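Side-chain contacts in terminal uridylyltransferase 1 (Trypanosoma brucei, PDB 5HZD), which catalyses the metal-dependent addition of uridines to the 3' ends of guide RNAs, ribosomal RNAs and some mRNAs during mitochondrial RNA processing: residues T298-Y303 against T335-N340; P308-G313 against I341-Y346; G110-M115 against F371-T376. All coordinates share one frame; numbering follows the deposited sequence.

Interaction 1. Residues T298-Y303 against T335-N340; sequences TLLRKY and TSYAIN
Asn340, whose backbone N donates to Ser336 O at 3.0 Å within the helix, forms with Tyr337 the surface that receives Leu300. The isobutyl group of Leu300 does nearly all the touching from the other helix. Its CG lies anti to its own carbonyl carbon (chi1 -65°), which carries the two methyls across to the 335-340 helix. CD1 comes to the rim of the tyrosine ring, near the ring plane, with Tyr337 CD1 3.9 Å away, and it meets Asn340 ND2 at the same 3.9 Å. CD2 rests on the aliphatic part of the asparagine, 4.0 Å from Asn340 CB, while the phenol's CE1 is 4.1 Å from Leu300 CG. The leucine and asparagine side chains cross at about a right angle. At the start of the same helix Thr335 OG1 acts as N-cap, accepting from Ala338 N at 3.1 Å.

Ser336 and Tyr337 belong to the UTP site, and Asn296, one helical turn before Leu300 on helix 292-304, is another of its residues. In related uridylyltransferases a tyrosine stacks on the uracil base, and Tyr337 probably does the same here. The contact between the two segments is van der Waals and does not involve the phenol hydroxyl; Leu300 packs at the ring edge, which is compatible with Tyr337 binding the nucleotide.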
loop_
_atom_site.group_PDB
_atom_site.type_symbol
_atom_site.label_atom_id
_atom_site.label_comp_id
_atom_site.label_asym_id
_atom_site.label_seq_id
_atom_site.Cartn_x
_atom_site.Cartn_y
_atom_site.Cartn_z
ATOM N N THR A 298 -7.226 -0.967 -6.973
ATOM C CA THR A 298 -7.690 -0.772 -8.329
ATOM C C THR A 298 -8.582 0.476 -8.394
ATOM O O THR A 298 -8.493 1.251 -9.354
ATOM C CB THR A 298 -8.429 -2.030 -8.805
ATOM O OG1 THR A 298 -7.529 -3.147 -8.724
ATOM C CG2 THR A 298 -8.904 -1.862 -10.225
ATOM N N LEU A 299 -9.380 0.721 -7.355
ATOM C CA LEU A 299 -10.165 1.969 -7.311
ATOM C C LEU A 299 -9.239 3.196 -7.264
ATOM O O LEU A 299 -9.457 4.174 -8.016
ATOM C CB LEU A 299 -11.054 1.978 -6.062
ATOM C CG LEU A 299 -11.889 3.261 -5.884
ATOM C CD1 LEU A 299 -12.786 3.515 -7.082
ATOM C CD2 LEU A 299 -12.693 3.140 -4.573
ATOM N N LEU A 300 -8.215 3.127 -6.406
ATOM C CA LEU A 300 -7.250 4.225 -6.311
ATOM C C LEU A 300 -6.600 4.448 -7.652
ATOM O O LEU A 300 -6.475 5.593 -8.077
ATOM C CB LEU A 300 -6.170 3.984 -5.240
ATOM C CG LEU A 300 -6.672 3.919 -3.784
ATOM C CD1 LEU A 300 -5.526 3.710 -2.865
ATOM C CD2 LEU A 300 -7.374 5.222 -3.395
ATOM N N ARG A 301 -6.186 3.373 -8.333
ATOM C CA ARG A 301 -5.477 3.539 -9.605
ATOM C C ARG A 301 -6.313 4.279 -10.639
ATOM O O ARG A 301 -5.812 5.198 -11.332
ATOM C CB ARG A 301 -5.050 2.172 -10.144
ATOM C CG ARG A 301 -4.128 2.272 -11.321
ATOM C CD ARG A 301 -3.838 0.892 -11.879
ATOM N NE ARG A 301 -3.151 1.044 -13.158
ATOM C CZ ARG A 301 -3.756 1.178 -14.348
ATOM N NH1 ARG A 301 -5.085 1.131 -14.465
ATOM N NH2 ARG A 301 -3.020 1.355 -15.438
ATOM N N LYS A 302 -7.591 3.934 -10.741
ATOM C CA LYS A 302 -8.461 4.571 -11.717
ATOM C C LYS A 302 -8.575 6.074 -11.450
ATOM O O LYS A 302 -8.417 6.895 -12.366
ATOM C CB LYS A 302 -9.823 3.888 -11.671
ATOM C CG LYS A 302 -10.743 4.305 -12.777
ATOM C CD LYS A 302 -11.963 3.381 -12.820
ATOM C CE LYS A 302 -12.933 3.783 -13.921
ATOM N NZ LYS A 302 -12.362 3.664 -15.304
ATOM N N TYR A 303 -8.794 6.446 -10.194
ATOM C CA TYR A 303 -8.806 7.863 -9.853
ATOM C C TYR A 303 -7.461 8.563 -10.082
ATOM O O TYR A 303 -7.408 9.649 -10.680
ATOM C CB TYR A 303 -9.206 8.025 -8.382
ATOM C CG TYR A 303 -10.690 8.122 -8.140
ATOM C CD1 TYR A 303 -11.411 9.222 -8.617
ATOM C CD2 TYR A 303 -11.356 7.183 -7.364
ATOM C CE1 TYR A 303 -12.778 9.367 -8.338
ATOM C CE2 TYR A 303 -12.747 7.328 -7.090
ATOM C CZ TYR A 303 -13.418 8.425 -7.582
ATOM O OH TYR A 303 -14.767 8.575 -7.283
ATOM N N THR A 335 -5.279 6.188 8.276
ATOM C CA THR A 335 -4.393 5.347 7.499
ATOM C C THR A 335 -3.987 6.059 6.212
ATOM O O THR A 335 -4.576 7.084 5.814
ATOM C CB THR A 335 -5.137 4.081 7.073
ATOM O OG1 THR A 335 -6.321 4.450 6.343
ATOM C CG2 THR A 335 -5.535 3.258 8.277
ATOM N N SER A 336 -3.021 5.496 5.504
ATOM C CA SER A 336 -2.659 6.057 4.208
ATOM C C SER A 336 -3.825 6.002 3.232
ATOM O O SER A 336 -4.022 6.923 2.415
ATOM C CB SER A 336 -1.442 5.340 3.628
ATOM O OG SER A 336 -0.302 5.623 4.449
ATOM N N TYR A 337 -4.629 4.953 3.308
ATOM C CA TYR A 337 -5.808 4.860 2.462
ATOM C C TYR A 337 -6.749 6.035 2.739
ATOM O O TYR A 337 -7.255 6.639 1.790
ATOM C CB TYR A 337 -6.530 3.533 2.742
ATOM C CG TYR A 337 -7.698 3.174 1.839
ATOM C CD1 TYR A 337 -7.596 3.237 0.461
ATOM C CD2 TYR A 337 -8.873 2.656 2.382
ATOM C CE1 TYR A 337 -8.669 2.846 -0.368
ATOM C CE2 TYR A 337 -9.945 2.252 1.565
ATOM C CZ TYR A 337 -9.833 2.354 0.198
ATOM O OH TYR A 337 -10.902 1.953 -0.603
ATOM N N ALA A 338 -6.970 6.362 4.007
ATOM C CA ALA A 338 -7.863 7.485 4.351
ATOM C C ALA A 338 -7.356 8.807 3.751
ATOM O O ALA A 338 -8.156 9.650 3.268
ATOM C CB ALA A 338 -7.999 7.613 5.846
ATOM N N ILE A 339 -6.039 9.013 3.793
ATOM C CA ILE A 339 -5.463 10.244 3.235
ATOM C C ILE A 339 -5.687 10.280 1.721
ATOM O O ILE A 339 -6.035 11.320 1.174
ATOM C CB ILE A 339 -3.962 10.385 3.566
ATOM C CG1 ILE A 339 -3.725 10.366 5.087
ATOM C CG2 ILE A 339 -3.390 11.733 3.008
ATOM C CD1 ILE A 339 -4.529 11.415 5.879
ATOM N N ASN A 340 -5.507 9.146 1.031
ATOM C CA ASN A 340 -5.782 9.131 -0.409
ATOM C C ASN A 340 -7.253 9.445 -0.694
ATOM O O ASN A 340 -7.578 10.139 -1.672
ATOM C CB ASN A 340 -5.424 7.771 -1.016
ATOM C CG ASN A 340 -3.973 7.658 -1.387
ATOM O OD1 ASN A 340 -3.376 8.601 -1.889
ATOM N ND2 ASN A 340 -3.391 6.488 -1.145
#

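Interaction 2. Residues P308-G313 against I341-Y346; sequences PCARPG and IMWIYY
The indole of Trp343 reaches across from its helix and gives NE1-H to Ala310 O, N to O 2.9 Å. The N-H...O angle of 147° shows a somewhat bent bond. NE1 arrives in the plane of the carbonyl and on one of its lone pairs, while the oxygen itself is tilted 20° out of the indole plane. With CG anti to the backbone N (chi1 169°), the tryptophan reaches toward the beginning of helix 310-324.

Packing is tightest at the six-membered ring. Gly313 has no side chain, and Trp343 CZ2 comes to 3.6 Å from Gly313 CA. The carbonyl carbon of the glycine lies over one face of the indole, 3.9 Å above its plane and displaced toward the rim. Cys309 O approaches the edge, 3.8 Å from Trp343 CZ2, and this same oxygen accepts the backbone N-H of Gly313 at 3.1 Å. Helix 310-324 therefore presents backbone to the ring, through carbonyl groups and one alpha carbon.

The looser part belongs to the two short side chains. Ala310 CB stops 4.3 Å from Trp343 NE1, and Cys309 comes no nearer than 5.8 Å with its side chain, which packs instead against Met398 of helix 385-409 and Phe70 of helix 59-76. Neither part faces solvent; every residue that touches here is buried.

Trp343 thus pins helix 336-349 to the first turn of helix 310-324. Next along the chain, Ile344 leans on helix 292-304, Tyr345 and Tyr346 turn to helix 385-409, and Pro312, on the other partner, packs against helix 59-76.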
loop_
_atom_site.group_PDB
_atom_site.type_symbol
_atom_site.label_atom_id
_atom_site.label_comp_id
_atom_site.label_asym_id
_atom_site.label_seq_id
_atom_site.Cartn_x
_atom_site.Cartn_y
_atom_site.Cartn_z
ATOM N N PRO A 308 -2.860 14.310 -14.430
ATOM C CA PRO A 308 -1.401 14.137 -14.381
ATOM C C PRO A 308 -0.776 14.591 -13.057
ATOM O O PRO A 308 0.360 14.183 -12.769
ATOM C CB PRO A 308 -0.896 15.002 -15.541
ATOM C CG PRO A 308 -1.980 15.986 -15.822
ATOM C CD PRO A 308 -3.271 15.245 -15.492
ATOM N N CYS A 309 -1.478 15.406 -12.270
ATOM C CA CYS A 309 -0.942 15.811 -10.976
ATOM C C CYS A 309 -1.506 14.996 -9.818
ATOM O O CYS A 309 -1.147 15.212 -8.628
ATOM C CB CYS A 309 -1.211 17.300 -10.738
ATOM S SG CYS A 309 -0.433 18.285 -11.984
ATOM N N ALA A 310 -2.356 14.011 -10.109
ATOM C CA ALA A 310 -3.001 13.305 -9.008
ATOM C C ALA A 310 -2.073 12.353 -8.255
ATOM O O ALA A 310 -2.073 12.316 -7.014
ATOM C CB ALA A 310 -4.280 12.564 -9.495
ATOM N N ARG A 311 -1.238 11.592 -8.967
ATOM C CA ARG A 311 -0.290 10.760 -8.211
ATOM C C ARG A 311 0.772 11.578 -7.460
ATOM O O ARG A 311 1.044 11.285 -6.290
ATOM C CB ARG A 311 0.372 9.711 -9.102
ATOM C CG ARG A 311 -0.588 8.616 -9.576
ATOM C CD ARG A 311 0.143 7.734 -10.586
ATOM N NE ARG A 311 0.404 8.466 -11.812
ATOM C CZ ARG A 311 1.269 8.062 -12.733
ATOM N NH1 ARG A 311 1.974 6.950 -12.541
ATOM N NH2 ARG A 311 1.439 8.794 -13.827
ATOM N N PRO A 312 1.380 12.591 -8.108
ATOM C CA PRO A 312 2.373 13.369 -7.353
ATOM C C PRO A 312 1.789 13.981 -6.080
ATOM O O PRO A 312 2.414 13.940 -5.000
ATOM C CB PRO A 312 2.815 14.440 -8.369
ATOM C CG PRO A 312 2.724 13.697 -9.682
ATOM C CD PRO A 312 1.387 12.959 -9.542
ATOM N N GLY A 313 0.566 14.498 -6.147
ATOM C CA GLY A 313 -0.020 15.045 -4.937
ATOM C C GLY A 313 -0.280 13.984 -3.881
ATOM O O GLY A 313 -0.112 14.253 -2.702
ATOM N N ILE A 341 -8.164 8.959 0.166
ATOM C CA ILE A 341 -9.570 9.273 -0.030
ATOM C C ILE A 341 -9.820 10.775 0.174
ATOM O O ILE A 341 -10.590 11.379 -0.587
ATOM C CB ILE A 341 -10.478 8.404 0.854
ATOM C CG1 ILE A 341 -10.377 6.950 0.374
ATOM C CG2 ILE A 341 -11.943 8.902 0.806
ATOM C CD1 ILE A 341 -10.852 5.921 1.408
ATOM N N MET A 342 -9.182 11.381 1.175
ATOM C CA MET A 342 -9.300 12.820 1.339
ATOM C C MET A 342 -8.866 13.548 0.065
ATOM O O MET A 342 -9.530 14.473 -0.375
ATOM C CB MET A 342 -8.441 13.337 2.499
ATOM C CG MET A 342 -8.946 12.908 3.861
ATOM S SD MET A 342 -7.985 13.688 5.170
ATOM C CE MET A 342 -8.343 15.422 4.918
ATOM N N TRP A 343 -7.738 13.157 -0.510
ATOM C CA TRP A 343 -7.231 13.835 -1.692
ATOM C C TRP A 343 -8.167 13.627 -2.864
ATOM O O TRP A 343 -8.527 14.575 -3.565
ATOM C CB TRP A 343 -5.836 13.245 -1.964
ATOM C CG TRP A 343 -5.171 13.585 -3.274
ATOM C CD1 TRP A 343 -4.729 12.686 -4.205
ATOM C CD2 TRP A 343 -4.732 14.882 -3.738
ATOM N NE1 TRP A 343 -4.085 13.349 -5.241
ATOM C CE2 TRP A 343 -4.068 14.689 -4.964
ATOM C CE3 TRP A 343 -4.868 16.183 -3.244
ATOM C CZ2 TRP A 343 -3.521 15.735 -5.696
ATOM C CZ3 TRP A 343 -4.309 17.233 -3.983
ATOM C CH2 TRP A 343 -3.670 17.001 -5.206
ATOM N N ILE A 344 -8.595 12.396 -3.083
ATOM C CA ILE A 344 -9.460 12.128 -4.241
ATOM C C ILE A 344 -10.824 12.814 -4.094
ATOM O O ILE A 344 -11.360 13.346 -5.072
ATOM C CB ILE A 344 -9.659 10.649 -4.402
ATOM C CG1 ILE A 344 -8.327 10.054 -4.857
ATOM C CG2 ILE A 344 -10.716 10.369 -5.454
ATOM C CD1 ILE A 344 -8.283 8.521 -4.726
ATOM N N TYR A 345 -11.381 12.810 -2.880
ATOM C CA TYR A 345 -12.678 13.473 -2.668
ATOM C C TYR A 345 -12.567 14.946 -3.021
ATOM O O TYR A 345 -13.445 15.501 -3.691
ATOM C CB TYR A 345 -13.143 13.309 -1.216
ATOM C CG TYR A 345 -14.394 14.070 -0.882
ATOM C CD1 TYR A 345 -15.641 13.580 -1.244
ATOM C CD2 TYR A 345 -14.310 15.288 -0.194
ATOM C CE1 TYR A 345 -16.829 14.304 -0.923
ATOM C CE2 TYR A 345 -15.464 15.994 0.136
ATOM C CZ TYR A 345 -16.701 15.499 -0.238
ATOM O OH TYR A 345 -17.845 16.206 0.060
ATOM N N TYR A 346 -11.484 15.575 -2.581
ATOM C CA TYR A 346 -11.212 16.967 -2.970
ATOM C C TYR A 346 -11.125 17.117 -4.497
ATOM O O TYR A 346 -11.731 18.035 -5.082
ATOM C CB TYR A 346 -9.937 17.445 -2.277
ATOM C CG TYR A 346 -9.257 18.613 -2.952
ATOM C CD1 TYR A 346 -9.783 19.899 -2.866
ATOM C CD2 TYR A 346 -8.087 18.417 -3.656
ATOM C CE1 TYR A 346 -9.131 20.977 -3.453
ATOM C CE2 TYR A 346 -7.434 19.471 -4.267
ATOM C CZ TYR A 346 -7.974 20.742 -4.180
ATOM O OH TYR A 346 -7.304 21.801 -4.768
#

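Interaction 3. Residues G110-M115 against F371-T376; sequences GSSVAM and FDPRYT
Pro373 presses its ring against Ser112 and Val113, on the short helix 111-114 that follows the edge strand 105-109 of the palm sheet. Its CB begins the contact, 3.7 Å from Ser112 O and 4.0 Å from Val113 CG2. One bond further, Pro373 CG is the true point of engagement: it touches Ser112 OG at 3.6 Å and Val113 CG2 at 3.7 Å, both on its helix-facing side, so a hydroxyl and a methyl share one proline carbon. Beyond the segment, the ring also touches Ile108 of the edge strand.

The torsions of both helix residues bring them to the proline. Ser112 OG is tucked between its backbone N and carbonyl carbon (chi1 62°), and the CG2 branch of Val113 lies anti to its carbonyl carbon; the Val113 and Pro373 side chains cross at about a right angle.

Beside the proline the backbones are joined through water 1, which lies 2.8 Å from Arg374 O and 3.1 Å from Ser112 O, in donating geometry to each. More acceptors surround it than it has protons, so these bonds are probably shared. Further along both segments, Met115 O and Thr376 O stand 4.4 Å apart, and Arg311 NH1 from helix 310-324 bonds to both of them; its positive charge probably offsets the mutual repulsion of the two carbonyl oxygens.

Gly110 is at the N-cap position of the helix, and Gly110 with Ser111 matches the Gly-Ser signature of the nucleotidyltransferase palm, where Ser111 is expected to bind UTP. Van der Waals contact, a shared water and the Arg311 guanidinium, bonded to both carbonyls, thus join the loop to the helix right next to that serine.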
loop_
_atom_site.group_PDB
_atom_site.type_symbol
_atom_site.label_atom_id
_atom_site.label_comp_id
_atom_site.label_asym_id
_atom_site.label_seq_id
_atom_site.Cartn_x
_atom_site.Cartn_y
_atom_site.Cartn_z
ATOM N N GLY A 110 -1.582 -2.776 -3.450
ATOM C CA GLY A 110 -0.841 -1.691 -2.837
ATOM C C GLY A 110 -0.373 -0.623 -3.797
ATOM O O GLY A 110 -0.965 -0.435 -4.857
ATOM N N SER A 111 0.701 0.073 -3.422
ATOM C CA SER A 111 1.085 1.277 -4.159
ATOM C C SER A 111 1.569 1.037 -5.584
ATOM O O SER A 111 1.488 1.933 -6.412
ATOM C CB SER A 111 2.102 2.121 -3.381
ATOM O OG SER A 111 3.363 1.473 -3.305
ATOM N N SER A 112 2.069 -0.167 -5.897
ATOM C CA SER A 112 2.527 -0.374 -7.256
ATOM C C SER A 112 1.335 -0.419 -8.194
ATOM O O SER A 112 1.477 -0.044 -9.374
ATOM C CB SER A 112 3.395 -1.647 -7.386
ATOM O OG SER A 112 2.651 -2.807 -7.045
ATOM N N VAL A 113 0.166 -0.845 -7.679
ATOM C CA VAL A 113 -1.073 -0.772 -8.424
ATOM C C VAL A 113 -1.589 0.656 -8.406
ATOM O O VAL A 113 -1.793 1.247 -9.458
ATOM C CB VAL A 113 -2.111 -1.737 -7.854
ATOM C CG1 VAL A 113 -3.480 -1.537 -8.547
ATOM C CG2 VAL A 113 -1.637 -3.154 -8.093
ATOM N N ALA A 114 -1.762 1.213 -7.220
ATOM C CA ALA A 114 -2.384 2.535 -7.089
ATOM C C ALA A 114 -1.615 3.643 -7.813
ATOM O O ALA A 114 -2.250 4.521 -8.414
ATOM C CB ALA A 114 -2.529 2.880 -5.626
ATOM N N MET A 115 -0.279 3.591 -7.797
ATOM C CA MET A 115 0.554 4.665 -8.377
ATOM C C MET A 115 1.181 4.284 -9.699
ATOM O O MET A 115 1.816 5.123 -10.331
ATOM C CB MET A 115 1.698 5.052 -7.431
ATOM C CG MET A 115 1.275 5.349 -6.010
ATOM S SD MET A 115 0.521 6.999 -5.945
ATOM C CE MET A 115 -0.226 6.968 -4.319
ATOM N N PHE A 371 -2.452 -9.136 -12.731
ATOM C CA PHE A 371 -1.675 -9.721 -11.644
ATOM C C PHE A 371 -0.362 -8.970 -11.447
ATOM O O PHE A 371 0.034 -8.683 -10.297
ATOM C CB PHE A 371 -1.380 -11.204 -11.961
ATOM C CG PHE A 371 -2.619 -12.056 -12.145
ATOM C CD1 PHE A 371 -3.196 -12.188 -13.398
ATOM C CD2 PHE A 371 -3.168 -12.738 -11.076
ATOM C CE1 PHE A 371 -4.336 -12.973 -13.579
ATOM C CE2 PHE A 371 -4.309 -13.537 -11.260
ATOM C CZ PHE A 371 -4.876 -13.648 -12.490
ATOM N N ASP A 372 0.278 -8.671 -12.585
ATOM C CA ASP A 372 1.494 -7.851 -12.647
ATOM C C ASP A 372 1.029 -6.420 -12.923
ATOM O O ASP A 372 0.485 -6.147 -13.998
ATOM C CB ASP A 372 2.372 -8.345 -13.784
ATOM C CG ASP A 372 3.101 -9.642 -13.445
ATOM O OD1 ASP A 372 3.375 -9.878 -12.235
ATOM O OD2 ASP A 372 3.427 -10.377 -14.392
ATOM N N PRO A 373 1.246 -5.503 -11.973
ATOM C CA PRO A 373 0.743 -4.123 -12.108
ATOM C C PRO A 373 1.334 -3.443 -13.323
ATOM O O PRO A 373 2.535 -3.573 -13.616
ATOM C CB PRO A 373 1.219 -3.455 -10.828
ATOM C CG PRO A 373 1.286 -4.627 -9.827
ATOM C CD PRO A 373 1.888 -5.720 -10.657
ATOM N N ARG A 374 0.486 -2.734 -14.061
ATOM C CA ARG A 374 0.939 -2.023 -15.252
ATOM C C ARG A 374 1.715 -0.758 -14.887
ATOM O O ARG A 374 1.311 0.006 -13.980
ATOM C CB ARG A 374 -0.250 -1.730 -16.166
ATOM C CG ARG A 374 -0.687 -3.005 -16.918
ATOM C CD ARG A 374 -1.607 -2.717 -18.089
ATOM N NE ARG A 374 -2.863 -2.160 -17.617
ATOM C CZ ARG A 374 -3.542 -1.212 -18.245
ATOM N NH1 ARG A 374 -3.088 -0.707 -19.391
ATOM N NH2 ARG A 374 -4.683 -0.769 -17.720
ATOM N N TYR A 375 2.819 -0.559 -15.586
ATOM C CA TYR A 375 3.685 0.580 -15.342
ATOM C C TYR A 375 3.222 1.802 -16.145
ATOM O O TYR A 375 3.009 1.712 -17.360
ATOM C CB TYR A 375 5.145 0.222 -15.696
ATOM C CG TYR A 375 6.075 1.416 -15.566
ATOM C CD1 TYR A 375 6.539 1.820 -14.324
ATOM C CD2 TYR A 375 6.450 2.150 -16.690
ATOM C CE1 TYR A 375 7.362 2.957 -14.201
ATOM C CE2 TYR A 375 7.273 3.263 -16.594
ATOM C CZ TYR A 375 7.722 3.663 -15.328
ATOM O OH TYR A 375 8.534 4.797 -15.266
ATOM N N THR A 376 3.076 2.936 -15.456
ATOM C CA THR A 376 2.811 4.220 -16.101
ATOM C C THR A 376 3.792 5.239 -15.516
ATOM O O THR A 376 3.783 5.459 -14.293
ATOM C CB THR A 376 1.383 4.721 -15.760
ATOM O OG1 THR A 376 0.414 3.736 -16.167
ATOM C CG2 THR A 376 1.111 6.023 -16.486
HETATM O O HOH W 1 -0.428 -0.276 -11.836
#

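How the interactions relate
Following the chain, 110-115 comes first, on the helix after palm strand 105-109; its partner 371-376 is reached only after 255 further residues, so interaction 3 closes a long loop that encloses the other two. Inside it, 298-303 opens interaction 1 and 308-313 opens interaction 2 before 335-340 and then 341-346 close them: the two cross, binding consecutive helices 292-304 and 310-324 to successive turns of helix 336-349. They meet where Ile344 packs on Leu300 and Tyr303. Ala114 against Leu300 joins interaction 3 to interaction 1, and Arg311 joins it to interaction 2, linking palm and helical bundle around the UTP site.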